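Local coordinates for elongation factor 1-gamma 1 (Saccharomyces cerevisiae, PDB 1NHY), which forms part of the eukaryotic elongation factor 1 complex of protein synthesis, its GST-like N-terminal domain, the piece described here, mediating interaction with the exchange subunit eEF1B-alpha, at residues Met1-Tyr7 against Leu26-Val31; Ile12-Val16 against Ser167-Arg171; Asp141-Leu147 against His185-Trp191. One frame throughout, in Å; residues are numbered along the deposited sequence.

Contact 1: residues Met1-Tyr7 against Leu26-Val31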
loop_
_atom_site.group_PDB
_atom_site.type_symbol
_atom_site.label_atom_id
_atom_site.label_comp_id
_atom_site.label_asym_id
_atom_site.label_seq_id
_atom_site.Cartn_x
_atom_site.Cartn_y
_atom_site.Cartn_z
HETATM N N MSE A 1 -9.414 -3.899 23.552
HETATM C CA MSE A 1 -9.130 -4.675 22.303
HETATM C C MSE A 1 -10.394 -5.393 21.850
HETATM O O MSE A 1 -10.328 -6.378 21.114
HETATM C CB MSE A 1 -8.029 -5.718 22.561
HETATM C CG MSE A 1 -6.802 -5.165 23.277
HETATM SE SE MSE A 1 -6.144 -3.517 22.436
HETATM C CE MSE A 1 -7.016 -2.220 23.614
ATOM N N SER A 2 -11.540 -4.884 22.295
ATOM C CA SER A 2 -12.843 -5.468 21.992
ATOM C C SER A 2 -13.138 -5.748 20.526
ATOM O O SER A 2 -13.773 -6.748 20.189
ATOM C CB SER A 2 -13.945 -4.564 22.537
ATOM O OG SER A 2 -13.990 -3.338 21.829
ATOM N N GLN A 3 -12.683 -4.860 19.656
ATOM C CA GLN A 3 -12.938 -5.000 18.234
ATOM C C GLN A 3 -12.106 -6.011 17.468
ATOM O O GLN A 3 -12.295 -6.182 16.262
ATOM C CB GLN A 3 -12.821 -3.647 17.569
ATOM C CG GLN A 3 -13.945 -2.738 17.948
ATOM C CD GLN A 3 -14.193 -1.702 16.894
ATOM O OE1 GLN A 3 -13.336 -0.857 16.631
ATOM N NE2 GLN A 3 -15.368 -1.762 16.264
ATOM N N GLY A 4 -11.183 -6.680 18.151
ATOM C CA GLY A 4 -10.381 -7.673 17.471
ATOM C C GLY A 4 -8.892 -7.431 17.466
ATOM O O GLY A 4 -8.406 -6.417 17.948
ATOM N N THR A 5 -8.171 -8.379 16.890
ATOM C CA THR A 5 -6.728 -8.308 16.824
ATOM C C THR A 5 -6.191 -8.391 15.399
ATOM O O THR A 5 -6.675 -9.162 14.576
ATOM C CB THR A 5 -6.124 -9.438 17.637
ATOM O OG1 THR A 5 -6.587 -9.333 18.990
ATOM C CG2 THR A 5 -4.604 -9.379 17.601
ATOM N N LEU A 6 -5.168 -7.600 15.112
ATOM C CA LEU A 6 -4.584 -7.606 13.793
ATOM C C LEU A 6 -3.145 -8.094 13.824
ATOM O O LEU A 6 -2.241 -7.330 14.124
ATOM C CB LEU A 6 -4.644 -6.196 13.208
ATOM C CG LEU A 6 -3.759 -5.875 11.993
ATOM C CD1 LEU A 6 -4.056 -6.825 10.834
ATOM C CD2 LEU A 6 -3.991 -4.423 11.586
ATOM N N TYR A 7 -2.928 -9.370 13.528
ATOM C CA TYR A 7 -1.571 -9.904 13.498
ATOM C C TYR A 7 -0.893 -9.330 12.260
ATOM O O TYR A 7 -1.271 -9.637 11.131
ATOM C CB TYR A 7 -1.580 -11.426 13.388
ATOM C CG TYR A 7 -2.086 -12.158 14.607
ATOM C CD1 TYR A 7 -1.263 -12.370 15.707
ATOM C CD2 TYR A 7 -3.386 -12.660 14.648
ATOM C CE1 TYR A 7 -1.720 -13.068 16.818
ATOM C CE2 TYR A 7 -3.851 -13.356 15.754
ATOM C CZ TYR A 7 -3.012 -13.558 16.836
ATOM O OH TYR A 7 -3.461 -14.257 17.932
ATOM N N LEU A 26 -9.318 2.588 15.692
ATOM C CA LEU A 26 -10.048 1.348 15.863
ATOM C C LEU A 26 -9.584 0.689 17.156
ATOM O O LEU A 26 -8.411 0.782 17.526
ATOM C CB LEU A 26 -9.795 0.420 14.675
ATOM C CG LEU A 26 -10.366 0.945 13.362
ATOM C CD1 LEU A 26 -9.939 0.043 12.212
ATOM C CD2 LEU A 26 -11.880 1.003 13.465
ATOM N N ASP A 27 -10.509 0.034 17.843
ATOM C CA ASP A 27 -10.189 -0.638 19.084
ATOM C C ASP A 27 -9.612 -2.011 18.771
ATOM O O ASP A 27 -9.946 -3.020 19.402
ATOM C CB ASP A 27 -11.447 -0.803 19.906
ATOM C CG ASP A 27 -11.152 -1.108 21.359
ATOM O OD1 ASP A 27 -10.158 -1.832 21.651
ATOM O OD2 ASP A 27 -11.931 -0.622 22.211
ATOM N N VAL A 28 -8.732 -2.038 17.788
ATOM C CA VAL A 28 -8.126 -3.278 17.360
ATOM C C VAL A 28 -6.688 -3.389 17.846
ATOM O O VAL A 28 -5.909 -2.439 17.729
ATOM C CB VAL A 28 -8.168 -3.368 15.828
ATOM C CG1 VAL A 28 -7.581 -4.680 15.362
ATOM C CG2 VAL A 28 -9.602 -3.199 15.364
ATOM N N LYS A 29 -6.350 -4.553 18.393
ATOM C CA LYS A 29 -5.011 -4.837 18.891
ATOM C C LYS A 29 -4.075 -5.186 17.754
ATOM O O LYS A 29 -4.371 -6.075 16.957
ATOM C CB LYS A 29 -5.064 -6.023 19.839
ATOM C CG LYS A 29 -3.698 -6.630 20.167
ATOM C CD LYS A 29 -3.866 -7.813 21.120
ATOM C CE LYS A 29 -2.529 -8.281 21.681
ATOM N NZ LYS A 29 -2.649 -9.549 22.479
ATOM N N VAL A 30 -2.946 -4.503 17.666
ATOM C CA VAL A 30 -2.010 -4.817 16.603
ATOM C C VAL A 30 -0.867 -5.559 17.255
ATOM O O VAL A 30 -0.383 -5.165 18.302
ATOM C CB VAL A 30 -1.518 -3.553 15.892
ATOM C CG1 VAL A 30 -0.680 -3.921 14.674
ATOM C CG2 VAL A 30 -2.711 -2.724 15.461
ATOM N N VAL A 31 -0.449 -6.661 16.656
ATOM C CA VAL A 31 0.613 -7.465 17.236
ATOM C C VAL A 31 1.418 -8.059 16.124
ATOM O O VAL A 31 0.945 -8.171 14.994
ATOM C CB VAL A 31 0.036 -8.638 18.043
ATOM C CG1 VAL A 31 1.108 -9.268 18.892
ATOM C CG2 VAL A 31 -1.119 -8.155 18.885
#
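Thr5, Leu6 and Tyr7 pair in parallel register with Lys29, Val30 and Val31, the two short strands running 18° apart. Three backbone bonds define the pairing: Lys29 N to Gly4 O (2.8 Å), Leu6 N to Lys29 O (2.5 Å) and Val31 N to Leu6 O (3.2 Å). Gly4 closes the type I turn that begins at Met1, and at its positive phi of 120° a side chain would press on the preceding carbonyl.

Charge and polar bonds gather on Asp27. Its OD1 forms a salt bridge with the chain terminus, Met1 N (2.9 Å); the amino group of this poorly ordered selenomethionine comes on the syn side, somewhat out of the carboxylate plane. Ser2 OG gives OD2 a weak bond. In return, the amide of Gln3 offers an in-plane lone pair of OE1 to Asp27 N at 3.2 Å.

Apolar contact divides between the two faces of the sheet. On one, Thr5 and Lys29 lie side by side, the extended lysine chain passing OG1 and CG2, and Thr5 CG2 reaches Val31 CG2 at 3.9 Å. Leu6 and Val30 point to the other face, and Val28 CG1, set anti to its own N (chi1 -178°), comes within 3.9 Å of Leu6 CB.

These strands flank helix 12-24 in a beta-alpha-beta unit of the thioredoxin-like domain. Pro17 and Val21 of that helix pack on Leu6, strand 51-53 continues the sheet beyond 5-7, and Tyr7 OH bonds to Asp43 of helix 37-43.

Contact 2: residues Ile12-Val16 against Ser167-Arg171. With SO4 (sulfate ion), chain B.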
loop_
_atom_site.group_PDB
_atom_site.type_symbol
_atom_site.label_atom_id
_atom_site.label_comp_id
_atom_site.label_asym_id
_atom_site.label_seq_id
_atom_site.Cartn_x
_atom_site.Cartn_y
_atom_site.Cartn_z
ATOM N N ILE A 12 5.407 -4.037 3.801
ATOM C CA ILE A 12 4.576 -3.050 3.143
ATOM C C ILE A 12 3.072 -3.372 3.189
ATOM O O ILE A 12 2.253 -2.493 3.508
ATOM C CB ILE A 12 5.029 -2.867 1.690
ATOM C CG1 ILE A 12 6.305 -2.047 1.666
ATOM C CG2 ILE A 12 3.983 -2.116 0.888
ATOM C CD1 ILE A 12 6.089 -0.616 2.112
ATOM N N ARG A 13 2.703 -4.622 2.893
ATOM C CA ARG A 13 1.291 -5.009 2.896
ATOM C C ARG A 13 0.622 -4.826 4.259
ATOM O O ARG A 13 -0.596 -4.914 4.384
ATOM C CB ARG A 13 1.130 -6.460 2.431
ATOM C CG ARG A 13 1.732 -7.479 3.354
ATOM C CD ARG A 13 1.635 -8.880 2.779
ATOM N NE ARG A 13 2.579 -9.764 3.464
ATOM C CZ ARG A 13 2.760 -11.056 3.190
ATOM N NH1 ARG A 13 2.054 -11.646 2.226
ATOM N NH2 ARG A 13 3.646 -11.765 3.886
ATOM N N THR A 14 1.421 -4.551 5.280
ATOM C CA THR A 14 0.892 -4.362 6.614
ATOM C C THR A 14 0.754 -2.902 6.989
ATOM O O THR A 14 0.012 -2.545 7.894
ATOM C CB THR A 14 1.791 -5.022 7.634
ATOM O OG1 THR A 14 1.610 -6.437 7.565
ATOM C CG2 THR A 14 1.463 -4.528 9.021
ATOM N N TRP A 15 1.469 -2.051 6.282
ATOM C CA TRP A 15 1.438 -0.643 6.594
ATOM C C TRP A 15 0.045 -0.032 6.686
ATOM O O TRP A 15 -0.344 0.461 7.747
ATOM C CB TRP A 15 2.299 0.111 5.584
ATOM C CG TRP A 15 3.774 -0.204 5.703
ATOM C CD1 TRP A 15 4.350 -1.296 6.306
ATOM C CD2 TRP A 15 4.851 0.564 5.170
ATOM N NE1 TRP A 15 5.716 -1.251 6.174
ATOM C CE2 TRP A 15 6.049 -0.119 5.480
ATOM C CE3 TRP A 15 4.921 1.767 4.452
ATOM C CZ2 TRP A 15 7.297 0.362 5.098
ATOM C CZ3 TRP A 15 6.166 2.245 4.067
ATOM C CH2 TRP A 15 7.336 1.545 4.393
ATOM N N VAL A 16 -0.718 -0.065 5.597
ATOM C CA VAL A 16 -2.054 0.527 5.640
ATOM C C VAL A 16 -2.932 -0.029 6.755
ATOM O O VAL A 16 -3.502 0.735 7.519
ATOM C CB VAL A 16 -2.783 0.397 4.291
ATOM C CG1 VAL A 16 -4.226 0.868 4.432
ATOM C CG2 VAL A 16 -2.067 1.235 3.243
ATOM N N SER A 167 1.672 2.904 -0.662
ATOM C CA SER A 167 2.472 1.826 -0.104
ATOM C C SER A 167 3.186 1.060 -1.209
ATOM O O SER A 167 4.341 0.664 -1.065
ATOM C CB SER A 167 1.588 0.866 0.689
ATOM O OG SER A 167 0.783 0.097 -0.184
ATOM N N ILE A 168 2.510 0.850 -2.324
ATOM C CA ILE A 168 3.137 0.114 -3.401
ATOM C C ILE A 168 4.335 0.863 -3.968
ATOM O O ILE A 168 5.439 0.305 -4.083
ATOM C CB ILE A 168 2.102 -0.197 -4.485
ATOM C CG1 ILE A 168 1.138 -1.245 -3.919
ATOM C CG2 ILE A 168 2.781 -0.678 -5.772
ATOM C CD1 ILE A 168 -0.117 -1.431 -4.706
ATOM N N PHE A 169 4.120 2.131 -4.300
ATOM C CA PHE A 169 5.179 2.968 -4.835
ATOM C C PHE A 169 6.440 2.941 -3.980
ATOM O O PHE A 169 7.550 2.978 -4.504
ATOM C CB PHE A 169 4.672 4.389 -4.961
ATOM C CG PHE A 169 4.265 4.753 -6.346
ATOM C CD1 PHE A 169 5.228 4.931 -7.326
ATOM C CD2 PHE A 169 2.919 4.931 -6.681
ATOM C CE1 PHE A 169 4.868 5.294 -8.633
ATOM C CE2 PHE A 169 2.549 5.293 -7.988
ATOM C CZ PHE A 169 3.528 5.473 -8.965
ATOM N N THR A 170 6.272 2.869 -2.665
ATOM C CA THR A 170 7.405 2.828 -1.750
ATOM C C THR A 170 8.660 2.110 -2.291
ATOM O O THR A 170 9.599 2.775 -2.733
ATOM C CB THR A 170 6.944 2.225 -0.435
ATOM O OG1 THR A 170 5.861 3.024 0.059
ATOM C CG2 THR A 170 8.055 2.214 0.580
ATOM N N ARG A 171 8.681 0.780 -2.280
ATOM C CA ARG A 171 9.846 0.041 -2.783
ATOM C C ARG A 171 10.451 0.603 -4.082
ATOM O O ARG A 171 11.657 0.515 -4.300
ATOM C CB ARG A 171 9.486 -1.428 -2.984
ATOM C CG ARG A 171 8.977 -2.103 -1.716
ATOM C CD ARG A 171 10.052 -2.209 -0.627
ATOM N NE ARG A 171 9.560 -1.775 0.682
ATOM C CZ ARG A 171 9.819 -2.386 1.839
ATOM N NH1 ARG A 171 10.574 -3.480 1.863
ATOM N NH2 ARG A 171 9.330 -1.902 2.977
HETATM S S SO4 B . 8.417 -6.079 1.621
HETATM O O1 SO4 B . 6.949 -6.159 1.729
HETATM O O2 SO4 B . 8.996 -7.442 1.632
HETATM O O3 SO4 B . 8.805 -5.382 0.362
HETATM O O4 SO4 B . 8.949 -5.318 2.772
#
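Ile12 and Arg171 meet from opposite directions, the isoleucine lying over one face of the guanidinium group. CG1 of Ile12 is 3.3 Å from Arg171 NH2, and a bound sulfate, probably from the crystallisation liquor, lies over the same face, its O4 2.6 Å from Arg171 NH1. The arginine gets there by bending at chi2 (-66°) and chi3, which turns its end back toward helix 12-24. The sulfate also takes a weak hydrogen bond from the backbone, Ile12 N to its O1 at 3.3 Å, so both helices contribute to the site.

Trp15 comes at the guanidinium differently. Its CZ2 lies at the edge of that group, near its plane and 3.7 Å from Arg171 NH2, with ring and guanidinium planes 64° apart. Within its own helix, Ile12 CD1 sits above one face of the indole, offset toward the rim, and extends to Thr170 CG2 at 3.8 Å. Thr170 CG2 also approaches Trp15 CH2 (3.9 Å), at an oblique angle to the ring. The other branch of Ile12, CG2, is anti to the backbone N and points at Ser167, reaching its CB at 3.8 Å. Replacing Arg171 with alanine would probably leave the sulfate without its guanidinium partner and Ile12 CG1 and the Trp15 edge without their cover.

The segment axes approach to 9.6 Å at 147°, a roughly antiparallel, inclined pairing of helix 12-24 with helix 160-175, and thus packing of the GST N-terminal domain on the helical C-terminal domain. Tyr205 meets Trp15 edge-to-face and bonds to Thr170 OG1, while Ile168 and Phe169 face helix 90-107.

Contact 3: residues Asp141-Leu147 against His185-Trp191; sequences DIFENRL and HPAIVRW
Leu147 is a knob in a hole made by Ala187, Ile188, Arg190 and Trp191, where segments of two helices of the all-helical GST C-terminal domain cross at 75°, their axes 8.1 Å apart at closest approach. Its CB meets Ala187 CB at 3.4 Å, and CD2 lies over one face of the Trp191 indole, offset toward the rim. Phe143 CB adds a contact with Ile188 CD1.

Polar groups frame this apolar centre. At the end of helix 126-147 the carbonyl Leu147 O accepts a hydrogen bond from Arg190 NH2 near the guanidinium plane, very short as modelled (2.5 Å) and doubtful in its exact length. The same guanidinium bonds weakly to Tyr150 O and Thr151 O in the loop that follows, so it faces three carbonyls at the helix end; a bend at chi3 (65°) accompanies this reach. Trp191 NE1 is satisfied by Asp162 of helix 160-175.

Glu144 reaches the opening turn of helix 186-197, where His185 holds the N-cap position. OE2 is modelled as acceptor of Ile188 N, but the carboxylate crowds Ala187 in the model, so this bond is doubtful. Lying at the N-terminal end of helix 186-197, the carboxylate would probably still be favoured by the helix dipole. The aliphatic part of the same side chain meets the His185 ring at its edge: Glu144 CG lies 3.2 Å from His185 ND1, near the imidazole plane.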
loop_
_atom_site.group_PDB
_atom_site.type_symbol
_atom_site.label_atom_id
_atom_site.label_comp_id
_atom_site.label_asym_id
_atom_site.label_seq_id
_atom_site.Cartn_x
_atom_site.Cartn_y
_atom_site.Cartn_z
ATOM N N ASP A 141 3.202 6.317 -16.021
ATOM C CA ASP A 141 2.660 7.420 -16.794
ATOM C C ASP A 141 1.191 7.612 -16.527
ATOM O O ASP A 141 0.718 8.731 -16.494
ATOM C CB ASP A 141 2.880 7.196 -18.277
ATOM C CG ASP A 141 4.349 7.136 -18.630
ATOM O OD1 ASP A 141 5.132 7.924 -18.034
ATOM O OD2 ASP A 141 4.720 6.314 -19.504
ATOM N N ILE A 142 0.471 6.515 -16.324
ATOM C CA ILE A 142 -0.960 6.594 -16.032
ATOM C C ILE A 142 -1.164 7.464 -14.801
ATOM O O ILE A 142 -2.066 8.317 -14.755
ATOM C CB ILE A 142 -1.563 5.215 -15.709
ATOM C CG1 ILE A 142 -1.270 4.234 -16.838
ATOM C CG2 ILE A 142 -3.071 5.343 -15.539
ATOM C CD1 ILE A 142 -1.961 4.621 -18.132
ATOM N N PHE A 143 -0.320 7.215 -13.800
ATOM C CA PHE A 143 -0.347 7.947 -12.549
ATOM C C PHE A 143 -0.010 9.407 -12.745
ATOM O O PHE A 143 -0.828 10.283 -12.452
ATOM C CB PHE A 143 0.638 7.326 -11.583
ATOM C CG PHE A 143 0.087 6.165 -10.860
ATOM C CD1 PHE A 143 -0.509 6.328 -9.614
ATOM C CD2 PHE A 143 0.122 4.911 -11.433
ATOM C CE1 PHE A 143 -1.074 5.249 -8.944
ATOM C CE2 PHE A 143 -0.443 3.820 -10.769
ATOM C CZ PHE A 143 -1.042 3.991 -9.516
ATOM N N GLU A 144 1.205 9.660 -13.232
ATOM C CA GLU A 144 1.665 11.030 -13.476
ATOM C C GLU A 144 0.643 11.824 -14.243
ATOM O O GLU A 144 0.348 12.958 -13.879
ATOM C CB GLU A 144 2.962 11.065 -14.292
ATOM C CG GLU A 144 4.244 11.265 -13.498
ATOM C CD GLU A 144 4.457 12.694 -12.982
ATOM O OE1 GLU A 144 4.759 13.613 -13.784
ATOM O OE2 GLU A 144 4.337 12.889 -11.755
ATOM N N ASN A 145 0.111 11.250 -15.317
ATOM C CA ASN A 145 -0.867 11.987 -16.096
ATOM C C ASN A 145 -2.022 12.440 -15.243
ATOM O O ASN A 145 -2.524 13.540 -15.424
ATOM C CB ASN A 145 -1.428 11.160 -17.240
ATOM C CG ASN A 145 -0.380 10.796 -18.254
ATOM O OD1 ASN A 145 0.411 11.649 -18.679
ATOM N ND2 ASN A 145 -0.367 9.517 -18.666
ATOM N N ARG A 146 -2.460 11.598 -14.313
ATOM C CA ARG A 146 -3.583 11.976 -13.475
ATOM C C ARG A 146 -3.179 12.950 -12.371
ATOM O O ARG A 146 -3.858 13.966 -12.163
ATOM C CB ARG A 146 -4.246 10.713 -12.905
ATOM C CG ARG A 146 -4.653 10.781 -11.453
ATOM C CD ARG A 146 -5.754 11.787 -11.195
ATOM N NE ARG A 146 -7.040 11.352 -11.713
ATOM C CZ ARG A 146 -8.212 11.796 -11.268
ATOM N NH1 ARG A 146 -8.272 12.689 -10.295
ATOM N NH2 ARG A 146 -9.336 11.327 -11.785
ATOM N N LEU A 147 -2.070 12.649 -11.687
ATOM C CA LEU A 147 -1.570 13.482 -10.596
ATOM C C LEU A 147 -1.154 14.867 -11.054
ATOM O O LEU A 147 -0.891 15.753 -10.239
ATOM C CB LEU A 147 -0.376 12.825 -9.918
ATOM C CG LEU A 147 -0.633 11.858 -8.768
ATOM C CD1 LEU A 147 -1.993 12.113 -8.136
ATOM C CD2 LEU A 147 -0.546 10.463 -9.295
ATOM N N HIS A 185 9.166 13.065 -13.008
ATOM C CA HIS A 185 7.880 12.600 -12.522
ATOM C C HIS A 185 7.515 13.340 -11.242
ATOM O O HIS A 185 7.404 12.750 -10.167
ATOM C CB HIS A 185 7.944 11.081 -12.320
ATOM C CG HIS A 185 8.073 10.320 -13.607
ATOM N ND1 HIS A 185 7.140 10.418 -14.624
ATOM C CD2 HIS A 185 9.040 9.487 -14.062
ATOM C CE1 HIS A 185 7.525 9.681 -15.650
ATOM N NE2 HIS A 185 8.676 9.105 -15.333
ATOM N N PRO A 186 7.319 14.662 -11.352
ATOM C CA PRO A 186 6.968 15.546 -10.235
ATOM C C PRO A 186 5.686 15.161 -9.537
ATOM O O PRO A 186 5.678 14.888 -8.337
ATOM C CB PRO A 186 6.835 16.910 -10.897
ATOM C CG PRO A 186 7.727 16.811 -12.062
ATOM C CD PRO A 186 7.419 15.439 -12.595
ATOM N N ALA A 187 4.602 15.167 -10.307
ATOM C CA ALA A 187 3.283 14.840 -9.790
ATOM C C ALA A 187 3.343 13.659 -8.823
ATOM O O ALA A 187 2.900 13.770 -7.677
ATOM C CB ALA A 187 2.333 14.536 -10.949
ATOM N N ILE A 188 3.897 12.539 -9.287
ATOM C CA ILE A 188 4.011 11.342 -8.463
ATOM C C ILE A 188 4.671 11.689 -7.128
ATOM O O ILE A 188 4.189 11.282 -6.064
ATOM C CB ILE A 188 4.852 10.250 -9.172
ATOM C CG1 ILE A 188 4.276 9.973 -10.562
ATOM C CG2 ILE A 188 4.873 8.971 -8.334
ATOM C CD1 ILE A 188 2.820 9.593 -10.550
ATOM N N VAL A 189 5.766 12.447 -7.193
ATOM C CA VAL A 189 6.489 12.851 -5.988
ATOM C C VAL A 189 5.609 13.702 -5.083
ATOM O O VAL A 189 5.407 13.374 -3.907
ATOM C CB VAL A 189 7.746 13.649 -6.336
ATOM C CG1 VAL A 189 8.499 13.965 -5.071
ATOM C CG2 VAL A 189 8.611 12.855 -7.298
ATOM N N ARG A 190 5.098 14.798 -5.635
ATOM C CA ARG A 190 4.208 15.685 -4.901
ATOM C C ARG A 190 3.215 14.827 -4.107
ATOM O O ARG A 190 3.194 14.849 -2.867
ATOM C CB ARG A 190 3.445 16.570 -5.885
ATOM C CG ARG A 190 2.366 17.395 -5.233
ATOM C CD ARG A 190 1.606 18.206 -6.252
ATOM N NE ARG A 190 0.854 17.386 -7.195
ATOM C CZ ARG A 190 -0.079 16.503 -6.848
ATOM N NH1 ARG A 190 -0.385 16.300 -5.567
ATOM N NH2 ARG A 190 -0.739 15.842 -7.792
ATOM N N TRP A 191 2.412 14.066 -4.864
ATOM C CA TRP A 191 1.391 13.155 -4.365
ATOM C C TRP A 191 1.930 12.213 -3.294
ATOM O O TRP A 191 1.363 12.096 -2.203
ATOM C CB TRP A 191 0.841 12.336 -5.551
ATOM C CG TRP A 191 0.003 11.106 -5.184
ATOM C CD1 TRP A 191 -1.295 11.088 -4.729
ATOM C CD2 TRP A 191 0.453 9.737 -5.158
ATOM N NE1 TRP A 191 -1.668 9.799 -4.415
ATOM C CE2 TRP A 191 -0.621 8.951 -4.666
ATOM C CE3 TRP A 191 1.657 9.104 -5.499
ATOM C CZ2 TRP A 191 -0.524 7.560 -4.498
ATOM C CZ3 TRP A 191 1.757 7.723 -5.331
ATOM C CH2 TRP A 191 0.666 6.964 -4.835
#

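How the contacts relate
Along the chain the segments of contact 1 alternate with those of contact 2, because helix 12-24 connects strands 5-7 and 29-31; the segments of contacts 2 and 3 alternate likewise. Centres of contacts 1 and 2 are 20 Å apart, with nearest atoms about 6 Å apart. Contact 2, 4 Å from the centre of the chain, joins the two domains, while contacts 1 and 3 lie on opposite sides of that centre, 35 Å between their centres. Contacts 2 and 3, their centres 17 Å apart, touch through Phe169, which packs against Phe143, Ile188 and Trp191. The three thus sample the thioredoxin-like sheet, the interdomain seam and the helical bundle of one GST-like fold.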